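Local coordinates for Ras-associated and pleckstrin homology domains-containing protein 1 (Homo sapiens, PDB 4GN1), which mediates localized membrane signals, is implicated in regulating lamellipodial dynamics, and targets EVL and VASP to the leading edge, at residues A[45-59]-A[80-92]. Numbering follows the deposited sequence.
Sequences LDWSLVETVSELQME and QNKLIFMERIEKY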
ATOM      1  N   LEU A  45     -14.881   9.119  -0.002  1.00 33.14           N
ATOM      2  CA  LEU A  45     -14.186   7.908   0.338  1.00 31.91           C
ATOM      3  C   LEU A  45     -12.690   8.025  -0.014  1.00 31.03           C
ATOM      4  O   LEU A  45     -11.895   7.233   0.497  1.00 30.58           O
ATOM      5  CB  LEU A  45     -14.826   6.734  -0.423  1.00 33.15           C
ATOM      6  CG  LEU A  45     -14.447   6.476  -1.894  1.00 32.91           C
ATOM      7  CD1 LEU A  45     -15.001   5.134  -2.330  1.00 35.56           C
ATOM      8  CD2 LEU A  45     -14.906   7.561  -2.854  1.00 33.06           C
ATOM      9  N   ASP A  46     -12.333   8.997  -0.872  1.00 28.94           N
ATOM     10  CA  ASP A  46     -10.950   9.219  -1.334  1.00 27.87           C
ATOM     11  C   ASP A  46     -10.022  10.047  -0.425  1.00 25.68           C
ATOM     12  O   ASP A  46      -8.796  10.079  -0.652  1.00 23.99           O
ATOM     13  CB  ASP A  46     -10.937   9.827  -2.731  1.00 31.05           C
ATOM     14  CG  ASP A  46     -11.359   8.833  -3.800  1.00 34.79           C
ATOM     15  OD1 ASP A  46     -10.937   7.648  -3.746  1.00 38.14           O
ATOM     16  OD2 ASP A  46     -12.115   9.238  -4.700  1.00 35.68           O
ATOM     17  N   TRP A  47     -10.596  10.721   0.573  1.00 23.52           N
ATOM     18  CA  TRP A  47      -9.782  11.369   1.601  1.00 21.95           C
ATOM     19  C   TRP A  47      -8.990  10.338   2.335  1.00 20.79           C
ATOM     20  O   TRP A  47      -9.520   9.313   2.752  1.00 22.15           O
ATOM     21  CB  TRP A  47     -10.619  12.232   2.547  1.00 21.30           C
ATOM     22  CG  TRP A  47     -11.117  13.458   1.823  1.00 22.34           C
ATOM     23  CD1 TRP A  47     -12.386  13.675   1.306  1.00 23.42           C
ATOM     24  CD2 TRP A  47     -10.345  14.646   1.438  1.00 22.35           C
ATOM     25  NE1 TRP A  47     -12.457  14.894   0.667  1.00 24.34           N
ATOM     26  CE2 TRP A  47     -11.275  15.526   0.714  1.00 23.56           C
ATOM     27  CE3 TRP A  47      -9.036  15.066   1.634  1.00 21.81           C
ATOM     28  CZ2 TRP A  47     -10.888  16.757   0.212  1.00 24.33           C
ATOM     29  CZ3 TRP A  47      -8.654  16.316   1.127  1.00 22.96           C
ATOM     30  CH2 TRP A  47      -9.560  17.142   0.434  1.00 24.16           C
ATOM     31  N   SER A  48      -7.698  10.590   2.471  1.00 19.22           N
ATOM     32  CA  SER A  48      -6.783   9.590   2.956  1.00 17.90           C
ATOM     33  C   SER A  48      -5.827  10.169   3.978  1.00 16.57           C
ATOM     34  O   SER A  48      -5.558  11.367   4.002  1.00 16.41           O
ATOM     35  CB  SER A  48      -5.980   9.028   1.780  1.00 18.91           C
ATOM     36  OG  SER A  48      -6.835   8.409   0.816  1.00 20.84           O
ATOM     37  N   LEU A  49      -5.308   9.301   4.819  1.00 15.49           N
ATOM     38  CA  LEU A  49      -4.256   9.683   5.717  1.00 15.30           C
ATOM     39  C   LEU A  49      -3.041   8.912   5.258  1.00 15.79           C
ATOM     40  O   LEU A  49      -3.067   7.671   5.094  1.00 15.43           O
ATOM     41  CB  LEU A  49      -4.608   9.360   7.162  1.00 14.45           C
ATOM     42  CG  LEU A  49      -3.796  10.090   8.234  1.00 14.57           C
ATOM     43  CD1 LEU A  49      -4.030  11.608   8.275  1.00 14.61           C
ATOM     44  CD2 LEU A  49      -4.106   9.476   9.590  1.00 14.02           C
ATOM     45  N   VAL A  50      -1.982   9.670   5.027  1.00 16.33           N
ATOM     46  CA  VAL A  50      -0.773   9.160   4.433  1.00 16.60           C
ATOM     47  C   VAL A  50       0.361   9.412   5.424  1.00 17.14           C
ATOM     48  O   VAL A  50       0.437  10.505   6.009  1.00 16.65           O
ATOM     49  CB  VAL A  50      -0.509   9.934   3.124  1.00 17.33           C
ATOM     50  CG1 VAL A  50       0.798   9.503   2.479  1.00 17.42           C
ATOM     51  CG2 VAL A  50      -1.691   9.800   2.162  1.00 16.79           C
ATOM     52  N   GLU A  51       1.229   8.416   5.630  1.00 17.88           N
ATOM     53  CA  GLU A  51       2.458   8.639   6.420  1.00 18.68           C
ATOM     54  C   GLU A  51       3.672   8.612   5.514  1.00 19.46           C
ATOM     55  O   GLU A  51       3.703   7.830   4.555  1.00 19.74           O
ATOM     56  CB  GLU A  51       2.609   7.640   7.596  1.00 19.32           C
ATOM     57  CG  GLU A  51       2.955   6.197   7.232  1.00 19.98           C
ATOM     58  CD  GLU A  51       3.077   5.273   8.438  1.00 20.21           C
ATOM     59  OE1 GLU A  51       2.885   4.060   8.275  1.00 21.39           O
ATOM     60  OE2 GLU A  51       3.348   5.732   9.559  1.00 21.50           O
ATOM     61  N   THR A  52       4.639   9.492   5.770  1.00 19.19           N
ATOM     62  CA  THR A  52       5.928   9.347   5.130  1.00 20.47           C
ATOM     63  C   THR A  52       6.873   8.693   6.134  1.00 20.93           C
ATOM     64  O   THR A  52       6.747   8.934   7.346  1.00 21.44           O
ATOM     65  CB  THR A  52       6.548  10.688   4.641  1.00 21.71           C
ATOM     66  OG1 THR A  52       6.913  11.504   5.771  1.00 22.49           O
ATOM     67  CG2 THR A  52       5.616  11.444   3.666  1.00 20.34           C
ATOM     68  N   VAL A  53       7.772   7.835   5.645  1.00 21.14           N
ATOM     69  CA  VAL A  53       8.896   7.368   6.451  1.00 21.81           C
ATOM     70  C   VAL A  53      10.095   8.151   5.968  1.00 23.50           C
ATOM     71  O   VAL A  53      10.605   7.943   4.867  1.00 23.73           O
ATOM     72  CB  VAL A  53       9.111   5.847   6.383  1.00 22.01           C
ATOM     73  CG1 VAL A  53      10.281   5.452   7.264  1.00 22.48           C
ATOM     74  CG2 VAL A  53       7.858   5.119   6.864  1.00 20.55           C
ATOM     75  N   SER A  54      10.502   9.103   6.800  1.00 25.13           N
ATOM     76  CA  SER A  54      11.390  10.177   6.392  1.00 27.13           C
ATOM     77  C   SER A  54      12.822   9.731   6.094  1.00 29.36           C
ATOM     78  O   SER A  54      13.425  10.213   5.146  1.00 31.10           O
ATOM     79  CB  SER A  54      11.394  11.264   7.456  1.00 28.51           C
ATOM     80  OG  SER A  54      11.899  12.454   6.899  1.00 32.58           O
ATOM     81  N   GLU A  55      13.358   8.822   6.907  1.00 30.01           N
ATOM     82  CA  GLU A  55      14.674   8.225   6.701  1.00 31.64           C
ATOM     83  C   GLU A  55      14.830   7.466   5.392  1.00 32.21           C
ATOM     84  O   GLU A  55      15.960   7.216   4.935  1.00 35.45           O
ATOM     85  CB  GLU A  55      14.961   7.252   7.836  1.00 32.91           C
ATOM     86  CG  GLU A  55      15.814   7.844   8.940  1.00 35.78           C
ATOM     87  CD  GLU A  55      17.205   8.189   8.435  1.00 38.15           C
ATOM     88  OE1 GLU A  55      17.997   7.264   8.146  1.00 39.94           O
ATOM     89  OE2 GLU A  55      17.501   9.390   8.311  1.00 39.50           O
ATOM     90  N   LEU A  56      13.700   7.083   4.801  1.00 29.37           N
ATOM     91  CA  LEU A  56      13.678   6.127   3.716  1.00 28.03           C
ATOM     92  C   LEU A  56      12.939   6.661   2.507  1.00 27.49           C
ATOM     93  O   LEU A  56      12.773   5.943   1.515  1.00 27.14           O
ATOM     94  CB  LEU A  56      12.996   4.855   4.188  1.00 26.96           C
ATOM     95  CG  LEU A  56      13.737   4.004   5.228  1.00 28.20           C
ATOM     96  CD1 LEU A  56      12.858   2.859   5.734  1.00 27.07           C
ATOM     97  CD2 LEU A  56      15.082   3.491   4.696  1.00 29.30           C
ATOM     98  N   GLN A  57      12.477   7.908   2.606  1.00 26.46           N
ATOM     99  CA  GLN A  57      11.872   8.622   1.485  1.00 26.32           C
ATOM    100  C   GLN A  57      10.776   7.797   0.774  1.00 25.11           C
ATOM    101  O   GLN A  57      10.795   7.599  -0.438  1.00 25.57           O
ATOM    102  CB  GLN A  57      12.967   9.109   0.519  1.00 28.42           C
ATOM    103  CG  GLN A  57      12.654  10.404  -0.215  1.00 29.35           C
ATOM    104  CD  GLN A  57      13.784  10.846  -1.143  1.00 32.22           C
ATOM    105  OE1 GLN A  57      14.815  11.345  -0.687  1.00 34.09           O
ATOM    106  NE2 GLN A  57      13.594  10.666  -2.448  1.00 31.97           N
ATOM    107  N   MET A  58       9.812   7.323   1.543  1.00 23.36           N
ATOM    108  CA  MET A  58       8.709   6.572   0.975  1.00 23.40           C
ATOM    109  C   MET A  58       7.412   6.901   1.724  1.00 21.96           C
ATOM    110  O   MET A  58       7.427   7.625   2.723  1.00 21.80           O
ATOM    111  CB  MET A  58       9.033   5.064   1.023  1.00 24.18           C
ATOM    112  CG  MET A  58       9.240   4.557   2.438  1.00 24.29           C
ATOM    113  SD  MET A  58       9.653   2.814   2.577  1.00 26.47           S
ATOM    114  CE  MET A  58      11.419   2.881   2.296  1.00 27.06           C
ATOM    115  N   GLU A  59       6.283   6.374   1.271  1.00 21.20           N
ATOM    116  CA  GLU A  59       5.039   6.733   1.934  1.00 20.60           C
ATOM    117  C   GLU A  59       3.973   5.679   1.734  1.00 19.58           C
ATOM    118  O   GLU A  59       4.005   4.961   0.740  1.00 19.95           O
ATOM    119  CB  GLU A  59       4.535   8.072   1.400  1.00 21.85           C
ATOM    120  CG  GLU A  59       4.078   7.991  -0.042  1.00 24.06           C
ATOM    121  CD  GLU A  59       3.387   9.249  -0.538  1.00 25.96           C
ATOM    122  OE1 GLU A  59       3.760  10.372  -0.079  1.00 26.30           O
ATOM    123  OE2 GLU A  59       2.484   9.086  -1.415  1.00 26.79           O
ATOM    124  N   GLN A  80      11.092  12.168  11.939  1.00 32.10           N
ATOM    125  CA  GLN A  80      10.714  13.285  11.095  1.00 33.04           C
ATOM    126  C   GLN A  80       9.643  12.828  10.102  1.00 31.26           C
ATOM    127  O   GLN A  80       9.388  13.493   9.088  1.00 30.14           O
ATOM    128  CB  GLN A  80      11.917  13.799  10.317  1.00 36.39           C
ATOM    129  CG  GLN A  80      13.206  13.916  11.103  1.00 38.93           C
ATOM    130  CD  GLN A  80      14.221  14.762  10.367  1.00 41.09           C
ATOM    131  OE1 GLN A  80      13.941  15.910  10.027  1.00 42.04           O
ATOM    132  NE2 GLN A  80      15.399  14.198  10.110  1.00 41.28           N
ATOM    133  N   ASN A  81       9.036  11.679  10.398  1.00 28.79           N
ATOM    134  CA  ASN A  81       7.877  11.203   9.657  1.00 27.42           C
ATOM    135  C   ASN A  81       6.741  12.236   9.687  1.00 26.80           C
ATOM    136  O   ASN A  81       6.554  12.933  10.682  1.00 26.69           O
ATOM    137  CB  ASN A  81       7.380   9.885  10.267  1.00 25.35           C
ATOM    138  CG  ASN A  81       8.343   8.731  10.045  1.00 24.33           C
ATOM    139  OD1 ASN A  81       9.332   8.852   9.308  1.00 23.26           O
ATOM    140  ND2 ASN A  81       8.043   7.601  10.675  1.00 21.91           N
ATOM    141  N   LYS A  82       5.983  12.313   8.604  1.00 25.70           N
ATOM    142  CA  LYS A  82       4.845  13.221   8.540  1.00 25.00           C
ATOM    143  C   LYS A  82       3.540  12.462   8.322  1.00 22.98           C
ATOM    144  O   LYS A  82       3.515  11.368   7.731  1.00 22.57           O
ATOM    145  CB  LYS A  82       5.024  14.220   7.399  1.00 26.60           C
ATOM    146  CG  LYS A  82       6.244  15.103   7.514  1.00 29.40           C
ATOM    147  CD  LYS A  82       6.260  16.101   6.365  1.00 32.69           C
ATOM    148  CE  LYS A  82       7.372  17.139   6.520  1.00 34.70           C
ATOM    149  NZ  LYS A  82       7.477  17.994   5.292  1.00 36.20           N
ATOM    150  N   LEU A  83       2.461  13.053   8.805  1.00 20.70           N
ATOM    151  CA  LEU A  83       1.136  12.603   8.488  1.00 18.60           C
ATOM    152  C   LEU A  83       0.608  13.588   7.474  1.00 18.78           C
ATOM    153  O   LEU A  83       0.852  14.799   7.587  1.00 18.86           O
ATOM    154  CB  LEU A  83       0.272  12.602   9.734  1.00 18.27           C
ATOM    155  CG  LEU A  83      -0.069  11.278  10.436  1.00 18.48           C
ATOM    156  CD1 LEU A  83       0.952  10.169  10.225  1.00 18.11           C
ATOM    157  CD2 LEU A  83      -0.356  11.475  11.913  1.00 17.92           C
ATOM    158  N   ILE A  84      -0.092  13.071   6.467  1.00 17.90           N
ATOM    159  CA  ILE A  84      -0.630  13.908   5.426  1.00 18.44           C
ATOM    160  C   ILE A  84      -2.081  13.548   5.117  1.00 17.95           C
ATOM    161  O   ILE A  84      -2.408  12.391   4.817  1.00 17.29           O
ATOM    162  CB  ILE A  84       0.209  13.843   4.126  1.00 18.88           C
ATOM    163  CG1 ILE A  84       1.703  13.935   4.435  1.00 19.69           C
ATOM    164  CG2 ILE A  84      -0.206  14.960   3.176  1.00 19.74           C
ATOM    165  CD1 ILE A  84       2.610  14.022   3.217  1.00 20.77           C
ATOM    166  N   PHE A  85      -2.930  14.571   5.154  1.00 18.18           N
ATOM    167  CA  PHE A  85      -4.334  14.441   4.849  1.00 17.66           C
ATOM    168  C   PHE A  85      -4.571  14.985   3.455  1.00 18.63           C
ATOM    169  O   PHE A  85      -4.467  16.177   3.242  1.00 19.50           O
ATOM    170  CB  PHE A  85      -5.136  15.217   5.882  1.00 17.28           C
ATOM    171  CG  PHE A  85      -6.593  15.304   5.582  1.00 17.03           C
ATOM    172  CD1 PHE A  85      -7.401  14.176   5.657  1.00 16.53           C
ATOM    173  CD2 PHE A  85      -7.158  16.505   5.248  1.00 17.52           C
ATOM    174  CE1 PHE A  85      -8.758  14.260   5.397  1.00 16.89           C
ATOM    175  CE2 PHE A  85      -8.513  16.600   4.988  1.00 18.05           C
ATOM    176  CZ  PHE A  85      -9.314  15.483   5.063  1.00 17.64           C
ATOM    177  N   MET A  86      -4.853  14.094   2.510  1.00 19.56           N
ATOM    178  CA  MET A  86      -5.073  14.440   1.090  1.00 21.62           C
ATOM    179  C   MET A  86      -5.947  13.389   0.408  1.00 21.39           C
ATOM    180  O   MET A  86      -6.044  12.265   0.867  1.00 20.93           O
ATOM    181  CB  MET A  86      -3.744  14.530   0.323  1.00 22.98           C
ATOM    182  CG  MET A  86      -2.869  13.285   0.437  1.00 23.93           C
ATOM    183  SD  MET A  86      -1.203  13.485  -0.258  1.00 28.83           S
ATOM    184  CE  MET A  86      -1.616  14.314  -1.804  1.00 25.20           C
ATOM    185  N   GLU A  87      -6.576  13.766  -0.689  1.00 22.66           N
ATOM    186  CA  GLU A  87      -7.308  12.829  -1.506  1.00 23.72           C
ATOM    187  C   GLU A  87      -6.325  11.937  -2.221  1.00 23.84           C
ATOM    188  O   GLU A  87      -5.397  12.421  -2.875  1.00 23.50           O
ATOM    189  CB  GLU A  87      -8.089  13.589  -2.558  1.00 25.56           C
ATOM    190  CG  GLU A  87      -9.479  13.989  -2.140  1.00 26.84           C
ATOM    191  CD  GLU A  87      -9.967  15.119  -2.999  1.00 29.85           C
ATOM    192  OE1 GLU A  87     -11.020  14.954  -3.633  1.00 29.72           O
ATOM    193  OE2 GLU A  87      -9.263  16.166  -3.056  1.00 32.20           O
ATOM    194  N   ARG A  88      -6.507  10.635  -2.094  1.00 24.50           N
ATOM    195  CA  ARG A  88      -5.703   9.704  -2.890  1.00 25.61           C
ATOM    196  C   ARG A  88      -6.631   8.772  -3.665  1.00 27.57           C
ATOM    197  O   ARG A  88      -7.394   8.010  -3.072  1.00 29.74           O
ATOM    198  CB  ARG A  88      -4.726   8.932  -1.996  1.00 23.29           C
ATOM    199  CG  ARG A  88      -3.687   9.814  -1.286  1.00 22.62           C
ATOM    200  CD  ARG A  88      -2.675  10.438  -2.239  1.00 22.17           C
ATOM    201  NE  ARG A  88      -1.858   9.400  -2.863  1.00 22.06           N
ATOM    202  CZ  ARG A  88      -0.605   9.107  -2.535  1.00 21.45           C
ATOM    203  NH1 ARG A  88       0.030   9.810  -1.609  1.00 20.68           N
ATOM    204  NH2 ARG A  88       0.024   8.134  -3.178  1.00 21.63           N
ATOM    205  N   ILE A  89      -6.606   8.838  -4.988  1.00 30.41           N
ATOM    206  CA  ILE A  89      -7.468   7.908  -5.762  1.00 31.30           C
ATOM    207  C   ILE A  89      -6.989   6.469  -5.643  1.00 30.71           C
ATOM    208  O   ILE A  89      -7.810   5.558  -5.634  1.00 31.66           O
ATOM    209  CB  ILE A  89      -7.696   8.328  -7.238  1.00 32.61           C
ATOM    210  CG1 ILE A  89      -6.408   8.237  -8.069  1.00 32.92           C
ATOM    211  CG2 ILE A  89      -8.346   9.716  -7.280  1.00 33.36           C
ATOM    212  CD1 ILE A  89      -6.561   8.662  -9.520  1.00 34.61           C
ATOM    213  N   GLU A  90      -5.678   6.282  -5.489  1.00 29.46           N
ATOM    214  CA  GLU A  90      -5.109   4.954  -5.303  1.00 29.76           C
ATOM    215  C   GLU A  90      -5.828   4.119  -4.234  1.00 30.33           C
ATOM    216  O   GLU A  90      -5.838   2.891  -4.338  1.00 30.68           O
ATOM    217  CB  GLU A  90      -3.625   5.010  -4.914  1.00 29.72           C
ATOM    218  CG  GLU A  90      -2.674   5.571  -5.941  1.00 31.01           C
ATOM    219  CD  GLU A  90      -2.134   6.939  -5.561  1.00 31.95           C
ATOM    220  OE1 GLU A  90      -1.059   7.299  -6.073  1.00 34.81           O
ATOM    221  OE2 GLU A  90      -2.763   7.654  -4.758  1.00 31.10           O
ATOM    222  N   LYS A  91      -6.406   4.756  -3.205  1.00 29.41           N
ATOM    223  CA  LYS A  91      -6.911   3.980  -2.046  1.00 27.31           C
ATOM    224  C   LYS A  91      -8.041   3.021  -2.415  1.00 25.63           C
ATOM    225  O   LYS A  91      -8.013   1.856  -2.039  1.00 25.08           O
ATOM    226  CB  LYS A  91      -7.311   4.875  -0.842  1.00 27.11           C
ATOM    227  CG  LYS A  91      -7.765   4.057   0.376  1.00 28.10           C
ATOM    228  CD  LYS A  91      -7.997   4.876   1.658  1.00 30.33           C
ATOM    229  CE  LYS A  91      -9.208   5.825   1.567  1.00 28.63           C
ATOM    230  NZ  LYS A  91      -9.463   6.558   2.838  1.00 25.86           N
ATOM    231  N   TYR A  92      -9.038   3.512  -3.134  1.00 25.08           N
ATOM    232  CA  TYR A  92     -10.139   2.638  -3.526  1.00 26.30           C
ATOM    233  C   TYR A  92     -10.274   2.412  -5.031  1.00 26.92           C
ATOM    234  O   TYR A  92     -11.332   1.987  -5.502  1.00 28.27           O
ATOM    235  CB  TYR A  92     -11.461   3.102  -2.901  1.00 25.80           C
ATOM    236  CG  TYR A  92     -11.447   2.927  -1.404  1.00 25.80           C
ATOM    237  CD1 TYR A  92     -11.164   1.672  -0.823  1.00 25.25           C
ATOM    238  CD2 TYR A  92     -11.683   4.007  -0.556  1.00 24.72           C
ATOM    239  CE1 TYR A  92     -11.131   1.508   0.548  1.00 24.21           C
ATOM    240  CE2 TYR A  92     -11.657   3.850   0.811  1.00 24.22           C
ATOM    241  CZ  TYR A  92     -11.383   2.603   1.357  1.00 24.24           C
ATOM    242  OH  TYR A  92     -11.340   2.474   2.716  1.00 24.05           O
TER
HETATM  243  O   HOH W   1      12.198   8.079   9.304  1.00 33.99           O
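With Trp47 CG beside its own backbone N (chi1 -70°) and Phe85 CG trans to its backbone N (chi1 173°), the two rings lie nearly parallel, 16° apart, but slid so far that they barely overlap; Trp47 CE3 rests near the rim of one Phe85 face, 3.5 Å from Phe85 CZ. Glu87 lays its CG over the centre of the Trp47 six-membered ring, a CH-pi contact, and its carboxylate stacks almost flat on the six-membered side of the indole. Leu49 and Leu83 continue this face, which packs on helix 28-39 through Trp47, Leu49 and Phe85.

On the other face, bends at chi2 and chi3 fold Arg88 back past Val50 CG2, and NH1 reaches Glu59 OE2 at 2.6 Å, in the guanidinium plane but above that of the carboxylate. Arg88 NE binds Glu90 OE2 at 2.7 Å, so two acids, both at the guanidinium edge, limit its rotation. Lys91 NZ donates to Trp47 O (2.8 Å) and also pairs with Asp64.

Paired backbone bonds join Ser48 to Met86 and Val50 to Ile84. Beyond them, Thr52 OG1 accepts from Lys82 N, and Asn81 OD1 takes Ser54 N at 2.8 Å and a water bound to Glu55 N. Strands 47-53 and 83-87 form an antiparallel pair with helix 28-39 packed on one face, as in the ubiquitin-like beta-grasp fold of Ras-associating domains.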